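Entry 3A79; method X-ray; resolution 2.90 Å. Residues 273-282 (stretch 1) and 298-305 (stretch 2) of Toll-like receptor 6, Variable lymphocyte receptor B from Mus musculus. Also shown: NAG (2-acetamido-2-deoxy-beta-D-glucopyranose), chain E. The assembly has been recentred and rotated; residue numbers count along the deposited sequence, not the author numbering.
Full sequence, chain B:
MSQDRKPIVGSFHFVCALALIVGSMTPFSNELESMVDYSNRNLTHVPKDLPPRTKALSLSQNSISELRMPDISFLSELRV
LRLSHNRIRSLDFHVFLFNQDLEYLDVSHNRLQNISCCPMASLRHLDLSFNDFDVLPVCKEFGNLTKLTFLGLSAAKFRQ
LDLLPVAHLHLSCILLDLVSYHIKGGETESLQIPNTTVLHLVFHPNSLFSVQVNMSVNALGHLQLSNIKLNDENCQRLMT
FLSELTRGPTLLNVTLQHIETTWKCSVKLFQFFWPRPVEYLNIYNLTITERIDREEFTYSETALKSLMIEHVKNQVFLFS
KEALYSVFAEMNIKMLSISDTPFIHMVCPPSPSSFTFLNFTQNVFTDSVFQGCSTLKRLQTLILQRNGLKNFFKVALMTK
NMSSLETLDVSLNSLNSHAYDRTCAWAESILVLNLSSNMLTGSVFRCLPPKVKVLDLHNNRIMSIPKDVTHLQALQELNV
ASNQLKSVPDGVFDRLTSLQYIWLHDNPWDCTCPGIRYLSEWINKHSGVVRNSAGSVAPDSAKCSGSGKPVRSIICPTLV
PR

Stretch 1, residues 273-282: FWPRPVEYLN
Stretch 2, residues 298-305: TYSETALK

The indole of Trp 274 is clasped on both faces by a stretch that has no regular secondary structure: Tyr 299 CD2 lies over one face, 3.0 Å from Trp 274 CE2, a very tight approach, while Thr 302 CB and Leu 304 CD1 cover the opposite face. The Tyr 299 ring (chi1 -64°, m; chi2 112°) meets the six-membered ring of Trp 274 obliquely, centroids 4.3 Å apart and planes at 47°. On the other side Leu 304 CD1 sits 3.9 Å from the centroid of that ring, 26° off its normal, a CH-pi contact, and 3.5 Å from Trp 274 CZ3. At the ring edge, Ser 300 O lies 3.3 Å from Trp 274 CD1. The indole has chi1 -128°, between wells, and chi2 -106°.

Trp 274 belongs to a type I turn from Phe 273 to Arg 276, closed by Arg 276 N to Phe 273 O at 2.9 Å. The turn leaves Trp 274 O free to accept from Thr 302 OG1 at 3.0 Å. The same hydroxyl oxygen (chi1 173°, t) accepts from Leu 304 N at 2.9 Å, so Thr 302, extended at phi/psi -141/157, ties its own loop to the turn. Ala 303 (-80/-21) then places its CB 3.8 Å from Arg 276 O.

Both chains advance in the same sense: Trp 274 CA is 5.4 Å from Thr 302 CA, and Glu 279 CA is 4.3 Å from Leu 304 CA. Stretch 1 turns a corner at Glu 279 (-85/-50) and runs on as strand through Leu 281 (-111/126) and Asn 282 (-126/135). Here Lys 305 N donates to Glu 279 O, 2.7 Å at 160°. Val 278 O approaches Leu 304 N to 3.2 Å, but the angle is too poor for a hydrogen bond; Leu 304 CA makes a CA-H...O contact with Val 278 O at 3.3 Å.

Leu 304 (-49/123; chi1 -101°, off; chi2 -157°, t) brings the end of its side chain back to stretch 1, with CD2 4.2 Å from Val 278 CG1 and 4.0 Å from Leu 281 CB, extending the apolar packing beyond the indole. The Lys 305 side chain is fully extended, all four chi angles t, on a backbone at -99/-30, and its NZ makes a weak hydrogen bond to Tyr 280 OH at 3.0 Å. NAG C6 lies over one face of the Tyr 280 ring (chi1 -68°, m; chi2 74°), 3.3 Å from Tyr 280 CZ. Together the stretches bury 687 Å².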

# COMPACT_ATOMS: atom_id res chain seq x y z
N PHE B 273 23.73 -17.66 -20.09
CA PHE B 273 22.73 -17.63 -21.13
C PHE B 273 23.00 -16.55 -22.17
O PHE B 273 22.66 -16.71 -23.34
CB PHE B 273 21.35 -17.40 -20.52
CG PHE B 273 20.72 -18.64 -19.97
CD1 PHE B 273 20.41 -18.74 -18.63
CD2 PHE B 273 20.42 -19.70 -20.80
CE1 PHE B 273 19.81 -19.88 -18.12
CE2 PHE B 273 19.83 -20.84 -20.29
CZ PHE B 273 19.53 -20.93 -18.95
N TRP B 274 23.62 -15.47 -21.74
CA TRP B 274 23.68 -14.26 -22.56
C TRP B 274 24.32 -14.49 -23.95
O TRP B 274 23.81 -14.01 -24.97
CB TRP B 274 24.39 -13.15 -21.78
CG TRP B 274 23.61 -11.86 -21.74
CD1 TRP B 274 23.87 -10.72 -22.43
CD2 TRP B 274 22.45 -11.59 -20.95
NE1 TRP B 274 22.95 -9.76 -22.14
CE2 TRP B 274 22.06 -10.27 -21.23
CE3 TRP B 274 21.70 -12.34 -20.05
CZ2 TRP B 274 20.95 -9.69 -20.63
CZ3 TRP B 274 20.60 -11.76 -19.46
CH2 TRP B 274 20.24 -10.44 -19.75
N PRO B 275 25.42 -15.25 -24.00
CA PRO B 275 26.07 -15.50 -25.28
C PRO B 275 25.29 -16.50 -26.14
O PRO B 275 25.43 -16.54 -27.36
CB PRO B 275 27.41 -16.12 -24.86
CG PRO B 275 27.56 -15.85 -23.40
CD PRO B 275 26.18 -15.84 -22.88
N ARG B 276 24.47 -17.31 -25.48
CA ARG B 276 23.81 -18.43 -26.13
C ARG B 276 22.55 -18.02 -26.90
O ARG B 276 22.06 -16.89 -26.75
CB ARG B 276 23.55 -19.52 -25.09
CG ARG B 276 24.81 -19.79 -24.28
CD ARG B 276 24.75 -21.06 -23.47
NE ARG B 276 26.06 -21.70 -23.37
CZ ARG B 276 26.38 -22.85 -23.97
NH1 ARG B 276 25.47 -23.48 -24.70
NH2 ARG B 276 27.59 -23.37 -23.84
N PRO B 277 22.05 -18.92 -27.76
CA PRO B 277 20.87 -18.73 -28.62
C PRO B 277 19.55 -18.84 -27.89
O PRO B 277 18.71 -19.64 -28.29
CB PRO B 277 20.97 -19.89 -29.62
CG PRO B 277 22.38 -20.38 -29.51
CD PRO B 277 22.76 -20.16 -28.10
N VAL B 278 19.35 -18.05 -26.85
CA VAL B 278 18.08 -18.07 -26.14
C VAL B 278 17.35 -16.74 -26.33
O VAL B 278 17.85 -15.69 -25.92
CB VAL B 278 18.27 -18.39 -24.65
CG1 VAL B 278 16.94 -18.36 -23.93
CG2 VAL B 278 18.94 -19.75 -24.49
N GLU B 279 16.19 -16.80 -26.98
CA GLU B 279 15.39 -15.62 -27.31
C GLU B 279 14.50 -15.19 -26.14
O GLU B 279 14.48 -14.02 -25.76
CB GLU B 279 14.54 -15.86 -28.56
CG GLU B 279 14.03 -14.59 -29.22
CD GLU B 279 13.05 -14.85 -30.36
OE1 GLU B 279 12.40 -15.92 -30.38
OE2 GLU B 279 12.93 -13.96 -31.24
N TYR B 280 13.76 -16.14 -25.59
CA TYR B 280 12.96 -15.86 -24.40
C TYR B 280 13.41 -16.71 -23.21
O TYR B 280 13.46 -17.93 -23.29
CB TYR B 280 11.48 -16.08 -24.69
CG TYR B 280 10.89 -15.08 -25.64
CD1 TYR B 280 11.18 -15.14 -27.00
CD2 TYR B 280 10.04 -14.07 -25.20
CE1 TYR B 280 10.64 -14.24 -27.89
CE2 TYR B 280 9.49 -13.15 -26.09
CZ TYR B 280 9.80 -13.25 -27.44
OH TYR B 280 9.28 -12.36 -28.37
N LEU B 281 13.75 -16.04 -22.11
CA LEU B 281 14.12 -16.71 -20.87
C LEU B 281 13.05 -16.48 -19.81
O LEU B 281 12.69 -15.34 -19.54
CB LEU B 281 15.45 -16.16 -20.38
CG LEU B 281 15.97 -16.82 -19.11
CD1 LEU B 281 15.91 -18.32 -19.28
CD2 LEU B 281 17.38 -16.37 -18.88
N ASN B 282 12.54 -17.56 -19.23
CA ASN B 282 11.49 -17.46 -18.22
C ASN B 282 11.85 -18.19 -16.93
O ASN B 282 12.34 -19.31 -16.96
CB ASN B 282 10.17 -18.03 -18.74
CG ASN B 282 9.83 -17.52 -20.12
OD1 ASN B 282 9.39 -16.38 -20.27
ND2 ASN B 282 10.02 -18.35 -21.13
N THR B 298 28.98 -8.54 -17.18
CA THR B 298 28.88 -7.60 -18.29
C THR B 298 27.88 -8.16 -19.29
O THR B 298 27.90 -9.35 -19.60
CB THR B 298 30.25 -7.35 -19.02
OG1 THR B 298 31.11 -8.49 -18.86
CG2 THR B 298 30.93 -6.10 -18.47
N TYR B 299 26.99 -7.30 -19.77
CA TYR B 299 26.04 -7.70 -20.80
C TYR B 299 26.48 -7.27 -22.18
O TYR B 299 26.47 -6.08 -22.51
CB TYR B 299 24.68 -7.12 -20.49
CG TYR B 299 24.12 -7.66 -19.22
CD1 TYR B 299 23.97 -6.85 -18.11
CD2 TYR B 299 23.78 -9.00 -19.11
CE1 TYR B 299 23.47 -7.34 -16.94
CE2 TYR B 299 23.28 -9.50 -17.95
CZ TYR B 299 23.12 -8.67 -16.87
OH TYR B 299 22.61 -9.17 -15.69
N SER B 300 26.87 -8.25 -22.99
CA SER B 300 27.30 -7.99 -24.35
C SER B 300 26.18 -8.36 -25.29
O SER B 300 25.16 -8.89 -24.86
CB SER B 300 28.53 -8.82 -24.70
OG SER B 300 29.42 -8.89 -23.60
N GLU B 301 26.37 -8.08 -26.58
CA GLU B 301 25.44 -8.50 -27.61
C GLU B 301 24.83 -9.85 -27.24
O GLU B 301 25.55 -10.79 -26.90
CB GLU B 301 26.17 -8.63 -28.95
CG GLU B 301 27.43 -9.50 -28.90
CD GLU B 301 28.73 -8.70 -28.73
OE1 GLU B 301 28.71 -7.63 -28.08
OE2 GLU B 301 29.78 -9.15 -29.25
N THR B 302 23.51 -9.93 -27.28
CA THR B 302 22.81 -11.16 -26.90
C THR B 302 21.63 -11.44 -27.81
O THR B 302 21.10 -10.54 -28.44
CB THR B 302 22.29 -11.07 -25.45
OG1 THR B 302 21.48 -12.21 -25.16
CG2 THR B 302 21.47 -9.81 -25.26
N ALA B 303 21.23 -12.71 -27.88
CA ALA B 303 20.04 -13.07 -28.64
C ALA B 303 18.76 -12.79 -27.84
O ALA B 303 17.67 -12.65 -28.42
CB ALA B 303 20.11 -14.53 -29.06
N LEU B 304 18.91 -12.69 -26.52
CA LEU B 304 17.79 -12.45 -25.62
C LEU B 304 16.89 -11.29 -26.03
O LEU B 304 17.33 -10.15 -26.16
CB LEU B 304 18.29 -12.19 -24.21
CG LEU B 304 18.21 -13.34 -23.22
CD1 LEU B 304 18.20 -12.79 -21.81
CD2 LEU B 304 16.96 -14.16 -23.45
N LYS B 305 15.62 -11.60 -26.20
CA LYS B 305 14.62 -10.56 -26.40
C LYS B 305 13.90 -10.28 -25.08
O LYS B 305 13.49 -9.15 -24.83
CB LYS B 305 13.62 -10.99 -27.48
CG LYS B 305 12.50 -10.00 -27.74
CD LYS B 305 11.72 -10.40 -29.00
CE LYS B 305 10.44 -9.59 -29.18
NZ LYS B 305 9.66 -10.12 -30.33
C1 NAG E . 9.32 -18.69 -27.78
C2 NAG E . 8.29 -19.50 -28.59
C3 NAG E . 7.07 -18.77 -29.16
C4 NAG E . 6.76 -17.41 -28.56
C5 NAG E . 7.98 -16.68 -28.04
C6 NAG E . 7.46 -15.60 -27.11
C7 NAG E . 10.05 -19.81 -30.31
C8 NAG E . 10.19 -18.39 -30.79
N2 NAG E . 8.91 -20.18 -29.72
O3 NAG E . 5.94 -19.60 -28.98
O4 NAG E . 6.09 -16.61 -29.52
O5 NAG E . 8.79 -17.50 -27.22
O6 NAG E . 6.66 -16.23 -26.13
O7 NAG E . 10.96 -20.63 -30.48